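Lipolytic enzyme, G-D-S-L family (Bacteroides thetaiotaomicron, PDB 7BR2) metabolises the drug diltiazem in the gut bacterium, as a serine esterase of the SGNH (GDSL) hydrolase family. Local coordinates at residues Y369-K380 against N386-N397. Numbering follows the deposited sequence.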
loop_
_atom_site.group_PDB
_atom_site.type_symbol
_atom_site.label_atom_id
_atom_site.label_comp_id
_atom_site.label_asym_id
_atom_site.label_seq_id
_atom_site.Cartn_x
_atom_site.Cartn_y
_atom_site.Cartn_z
ATOM N N TYR A 369 -0.924 -4.704 -20.095
ATOM C CA TYR A 369 -0.026 -4.947 -21.218
ATOM C C TYR A 369 0.997 -6.025 -20.866
ATOM O O TYR A 369 1.262 -6.929 -21.670
ATOM C CB TYR A 369 0.640 -3.636 -21.645
ATOM C CG TYR A 369 1.887 -3.796 -22.484
ATOM C CD1 TYR A 369 1.809 -4.040 -23.861
ATOM C CD2 TYR A 369 3.152 -3.668 -21.908
ATOM C CE1 TYR A 369 2.962 -4.177 -24.636
ATOM C CE2 TYR A 369 4.302 -3.801 -22.667
ATOM C CZ TYR A 369 4.207 -4.056 -24.034
ATOM O OH TYR A 369 5.364 -4.175 -24.779
ATOM N N ALA A 370 1.541 -5.972 -19.646
ATOM C CA ALA A 370 2.503 -6.985 -19.211
ATOM C C ALA A 370 1.890 -8.382 -19.208
ATOM O O ALA A 370 2.576 -9.364 -19.518
ATOM C CB ALA A 370 3.059 -6.641 -17.825
ATOM N N TRP A 371 0.620 -8.509 -18.804
ATOM C CA TRP A 371 -0.006 -9.822 -18.931
ATOM C C TRP A 371 -0.033 -10.254 -20.391
ATOM O O TRP A 371 0.277 -11.405 -20.713
ATOM C CB TRP A 371 -1.427 -9.870 -18.370
ATOM C CG TRP A 371 -1.941 -11.288 -18.524
ATOM C CD1 TRP A 371 -1.798 -12.312 -17.630
ATOM C CD2 TRP A 371 -2.592 -11.861 -19.675
ATOM N NE1 TRP A 371 -2.338 -13.462 -18.135
ATOM C CE2 TRP A 371 -2.827 -13.218 -19.389
ATOM C CE3 TRP A 371 -3.002 -11.354 -20.914
ATOM C CZ2 TRP A 371 -3.455 -14.075 -20.293
ATOM C CZ3 TRP A 371 -3.624 -12.212 -21.813
ATOM C CH2 TRP A 371 -3.843 -13.554 -21.495
ATOM N N CYS A 372 -0.406 -9.351 -21.298
ATOM C CA CYS A 372 -0.386 -9.748 -22.705
ATOM C C CYS A 372 0.986 -10.283 -23.092
ATOM O O CYS A 372 1.102 -11.328 -23.752
ATOM C CB CYS A 372 -0.796 -8.573 -23.601
ATOM S SG CYS A 372 -2.564 -8.208 -23.446
ATOM N N GLN A 373 2.034 -9.646 -22.582
ATOM C CA GLN A 373 3.372 -10.012 -23.030
ATOM C C GLN A 373 3.823 -11.339 -22.432
ATOM O O GLN A 373 4.286 -12.222 -23.160
ATOM C CB GLN A 373 4.375 -8.897 -22.709
ATOM C CG GLN A 373 4.287 -7.703 -23.677
ATOM C CD GLN A 373 4.578 -8.071 -25.143
ATOM O OE1 GLN A 373 5.021 -9.177 -25.437
ATOM N NE2 GLN A 373 4.347 -7.125 -26.058
ATOM N N PHE A 374 3.731 -11.492 -21.108
ATOM C CA PHE A 374 4.279 -12.689 -20.475
ATOM C C PHE A 374 3.257 -13.812 -20.299
ATOM O O PHE A 374 3.637 -14.992 -20.290
ATOM C CB PHE A 374 4.903 -12.315 -19.127
ATOM C CG PHE A 374 6.029 -11.347 -19.261
ATOM C CD1 PHE A 374 7.297 -11.780 -19.593
ATOM C CD2 PHE A 374 5.814 -9.984 -19.086
ATOM C CE1 PHE A 374 8.337 -10.865 -19.739
ATOM C CE2 PHE A 374 6.842 -9.069 -19.225
ATOM C CZ PHE A 374 8.105 -9.509 -19.557
ATOM N N GLY A 375 1.975 -13.489 -20.190
ATOM C CA GLY A 375 0.948 -14.498 -20.089
ATOM C C GLY A 375 0.453 -15.036 -21.416
ATOM O O GLY A 375 -0.284 -16.024 -21.420
ATOM N N PHE A 376 0.832 -14.424 -22.548
ATOM C CA PHE A 376 0.466 -14.989 -23.847
ATOM C C PHE A 376 1.619 -14.973 -24.855
ATOM O O PHE A 376 1.983 -16.024 -25.392
ATOM C CB PHE A 376 -0.750 -14.274 -24.440
ATOM C CG PHE A 376 -1.079 -14.718 -25.824
ATOM C CD1 PHE A 376 -1.671 -15.955 -26.045
ATOM C CD2 PHE A 376 -0.794 -13.911 -26.916
ATOM C CE1 PHE A 376 -1.975 -16.378 -27.327
ATOM C CE2 PHE A 376 -1.101 -14.328 -28.199
ATOM C CZ PHE A 376 -1.694 -15.567 -28.405
ATOM N N PHE A 377 2.204 -13.798 -25.124
ATOM C CA PHE A 377 3.122 -13.684 -26.261
ATOM C C PHE A 377 4.437 -14.418 -26.036
ATOM O O PHE A 377 5.006 -14.944 -26.996
ATOM C CB PHE A 377 3.389 -12.212 -26.594
ATOM C CG PHE A 377 2.273 -11.572 -27.341
ATOM C CD1 PHE A 377 1.910 -12.054 -28.589
ATOM C CD2 PHE A 377 1.574 -10.501 -26.808
ATOM C CE1 PHE A 377 0.858 -11.493 -29.289
ATOM C CE2 PHE A 377 0.519 -9.924 -27.511
ATOM C CZ PHE A 377 0.163 -10.423 -28.755
ATOM N N GLN A 378 4.924 -14.483 -24.793
ATOM C CA GLN A 378 6.184 -15.173 -24.522
ATOM C C GLN A 378 6.123 -16.636 -24.944
ATOM O O GLN A 378 7.072 -17.168 -25.529
ATOM C CB GLN A 378 6.530 -15.076 -23.041
ATOM C CG GLN A 378 7.908 -15.620 -22.708
ATOM C CD GLN A 378 8.283 -15.413 -21.247
ATOM O OE1 GLN A 378 7.425 -15.425 -20.370
ATOM N NE2 GLN A 378 9.576 -15.203 -20.986
ATOM N N GLN A 379 5.017 -17.314 -24.650
ATOM C CA GLN A 379 4.914 -18.719 -25.013
ATOM C C GLN A 379 4.822 -18.906 -26.521
ATOM O O GLN A 379 5.091 -20.010 -27.017
ATOM C CB GLN A 379 3.703 -19.337 -24.327
ATOM C CG GLN A 379 3.798 -19.514 -22.784
ATOM C CD GLN A 379 4.124 -18.220 -22.002
ATOM O OE1 GLN A 379 5.201 -18.108 -21.374
ATOM N NE2 GLN A 379 3.229 -17.218 -22.097
ATOM N N LYS A 380 4.490 -17.849 -27.267
ATOM C CA LYS A 380 4.428 -17.909 -28.719
ATOM C C LYS A 380 5.692 -17.402 -29.381
ATOM O O LYS A 380 5.714 -17.259 -30.612
ATOM C CB LYS A 380 3.222 -17.130 -29.248
ATOM C CG LYS A 380 1.897 -17.609 -28.675
ATOM C CD LYS A 380 1.529 -18.947 -29.325
ATOM C CE LYS A 380 0.083 -19.325 -29.043
ATOM N NZ LYS A 380 -0.004 -20.090 -27.761
ATOM N N ASN A 386 5.542 -6.921 -30.703
ATOM C CA ASN A 386 4.753 -5.710 -30.926
ATOM C C ASN A 386 4.687 -5.362 -32.408
ATOM O O ASN A 386 4.887 -4.212 -32.812
ATOM C CB ASN A 386 5.313 -4.547 -30.095
ATOM C CG ASN A 386 5.072 -4.734 -28.603
ATOM O OD1 ASN A 386 4.084 -5.330 -28.194
ATOM N ND2 ASN A 386 5.991 -4.265 -27.795
ATOM N N ASP A 387 4.394 -6.375 -33.225
ATOM C CA ASP A 387 4.447 -6.247 -34.677
ATOM C C ASP A 387 3.283 -7.007 -35.307
ATOM O O ASP A 387 2.389 -7.503 -34.617
ATOM C CB ASP A 387 5.787 -6.778 -35.211
ATOM C CG ASP A 387 6.053 -8.226 -34.790
ATOM O OD1 ASP A 387 5.150 -8.902 -34.238
ATOM O OD2 ASP A 387 7.156 -8.714 -35.051
ATOM N N ARG A 388 3.339 -7.152 -36.639
ATOM C CA ARG A 388 2.256 -7.788 -37.380
ATOM C C ARG A 388 2.140 -9.266 -37.038
ATOM O O ARG A 388 1.029 -9.800 -36.968
ATOM C CB ARG A 388 2.448 -7.605 -38.888
ATOM C CG ARG A 388 1.497 -8.440 -39.759
ATOM C CD ARG A 388 0.021 -8.054 -39.581
ATOM N NE ARG A 388 -0.144 -6.605 -39.496
ATOM C CZ ARG A 388 -1.276 -5.974 -39.196
ATOM N NH1 ARG A 388 -2.389 -6.649 -38.960
ATOM N NH2 ARG A 388 -1.291 -4.652 -39.144
ATOM N N LYS A 389 3.268 -9.956 -36.831
ATOM C CA LYS A 389 3.147 -11.353 -36.434
ATOM C C LYS A 389 2.531 -11.482 -35.038
ATOM O O LYS A 389 1.801 -12.448 -34.769
ATOM C CB LYS A 389 4.496 -12.063 -36.508
ATOM C CG LYS A 389 4.347 -13.578 -36.292
ATOM C CD LYS A 389 5.692 -14.293 -36.278
ATOM C CE LYS A 389 5.535 -15.813 -36.312
ATOM N NZ LYS A 389 6.424 -16.397 -37.387
ATOM N N ALA A 390 2.792 -10.522 -34.147
ATOM C CA ALA A 390 2.110 -10.520 -32.855
ATOM C C ALA A 390 0.602 -10.386 -33.041
ATOM O O ALA A 390 -0.182 -11.132 -32.437
ATOM C CB ALA A 390 2.642 -9.385 -31.974
ATOM N N ILE A 391 0.186 -9.428 -33.881
ATOM C CA ILE A 391 -1.230 -9.230 -34.167
ATOM C C ILE A 391 -1.844 -10.499 -34.736
ATOM O O ILE A 391 -2.969 -10.878 -34.378
ATOM C CB ILE A 391 -1.431 -8.038 -35.116
ATOM C CG1 ILE A 391 -0.957 -6.737 -34.469
ATOM C CG2 ILE A 391 -2.894 -7.945 -35.557
ATOM C CD1 ILE A 391 -0.864 -5.555 -35.447
ATOM N N GLU A 392 -1.129 -11.158 -35.649
ATOM C CA GLU A 392 -1.661 -12.344 -36.310
ATOM C C GLU A 392 -1.881 -13.473 -35.313
ATOM O O GLU A 392 -2.926 -14.135 -35.331
ATOM C CB GLU A 392 -0.718 -12.781 -37.435
ATOM C CG GLU A 392 -0.967 -12.039 -38.736
ATOM C CD GLU A 392 0.168 -12.175 -39.729
ATOM O OE1 GLU A 392 1.125 -12.930 -39.454
ATOM O OE2 GLU A 392 0.100 -11.508 -40.787
ATOM N N VAL A 393 -0.886 -13.735 -34.456
ATOM C CA VAL A 393 -1.023 -14.838 -33.506
ATOM C C VAL A 393 -2.111 -14.535 -32.477
ATOM O O VAL A 393 -2.920 -15.410 -32.115
ATOM C CB VAL A 393 0.335 -15.155 -32.855
ATOM C CG1 VAL A 393 0.170 -16.041 -31.653
ATOM C CG2 VAL A 393 1.253 -15.814 -33.886
ATOM N N MET A 394 -2.176 -13.291 -32.008
ATOM C CA MET A 394 -3.251 -12.932 -31.088
ATOM C C MET A 394 -4.615 -13.134 -31.735
ATOM O O MET A 394 -5.544 -13.654 -31.102
ATOM C CB MET A 394 -3.096 -11.491 -30.606
ATOM C CG MET A 394 -4.312 -11.016 -29.825
ATOM S SD MET A 394 -4.157 -9.320 -29.263
ATOM C CE MET A 394 -3.079 -9.527 -27.866
ATOM N N ASP A 395 -4.764 -12.700 -32.990
ATOM C CA ASP A 395 -6.032 -12.894 -33.681
ATOM C C ASP A 395 -6.356 -14.372 -33.822
ATOM O O ASP A 395 -7.520 -14.773 -33.724
ATOM C CB ASP A 395 -5.991 -12.233 -35.054
ATOM C CG ASP A 395 -6.082 -10.724 -34.979
ATOM O OD1 ASP A 395 -6.468 -10.199 -33.919
ATOM O OD2 ASP A 395 -5.806 -10.066 -36.000
ATOM N N GLU A 396 -5.342 -15.190 -34.101
ATOM C CA GLU A 396 -5.539 -16.631 -34.211
ATOM C C GLU A 396 -5.972 -17.252 -32.897
ATOM O O GLU A 396 -6.461 -18.387 -32.896
ATOM C CB GLU A 396 -4.251 -17.322 -34.659
ATOM C CG GLU A 396 -3.864 -17.084 -36.090
ATOM C CD GLU A 396 -2.399 -17.417 -36.330
ATOM O OE1 GLU A 396 -1.775 -18.008 -35.412
ATOM O OE2 GLU A 396 -1.886 -17.094 -37.432
ATOM N N ASN A 397 -5.721 -16.576 -31.775
ATOM C CA ASN A 397 -6.014 -17.164 -30.475
ATOM C C ASN A 397 -7.160 -16.534 -29.694
ATOM O O ASN A 397 -7.536 -17.086 -28.658
ATOM C CB ASN A 397 -4.750 -17.145 -29.603
ATOM C CG ASN A 397 -3.823 -18.290 -29.920
ATOM O OD1 ASN A 397 -3.897 -19.331 -29.277
ATOM N ND2 ASN A 397 -2.950 -18.113 -30.917
HETATM O O HOH W 1 4.381 -8.819 -28.641
#
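Phe377 brings the outer rim of its ring against Met394 and Ala390: CZ lies 3.5 Å from Met394 CE, while CE1 meets Ala390 O, near the ring plane, at 3.3 Å. With chi3 at -78°, the otherwise extended Met394 chain bends and brings its methyl to this ring. Phe376 CD2 sits over the centre of one Phe377 face, and water 1 lies above the opposite face, displaced toward the rim. The Phe376 ring reaches helix 388-397 one turn further on, where CZ is 3.6 Å from Asn397 CB and also packs on Val393 CG1. Lys380 follows along its aliphatic part, CG touching Val393 CG1 at 3.8 Å. The Asn397 amide is turned back on its own helix, ND2 donating to Val393 O.

The polar end lies at Asn386, whose ND2 donates to Tyr369 OH over 3.1 Å, nearly straight at 164° and with the hydroxyl in the amide plane. Water 1 accepts from both Gln373 NE2 and Asn386 N, and Gln373 OE1 accepts from the backbone N of Phe384, in the connecting loop. An alanine in place of Asn386 would probably leave Tyr369 OH without this straight donor and open a gap beside its ring edge. Tyr411 of helix 408-414 meets the Phe377 ring, and Leu404 of helix 402-406 touches Phe376, Met394 and Asn397. Two consecutive helices joined by a short loop, the second N-capped by Asp387, thus meet with segment axes 70° apart; the direct hydrogen bond and water bridge give direction at the polar end, beside mainly apolar packing round the phenylalanines.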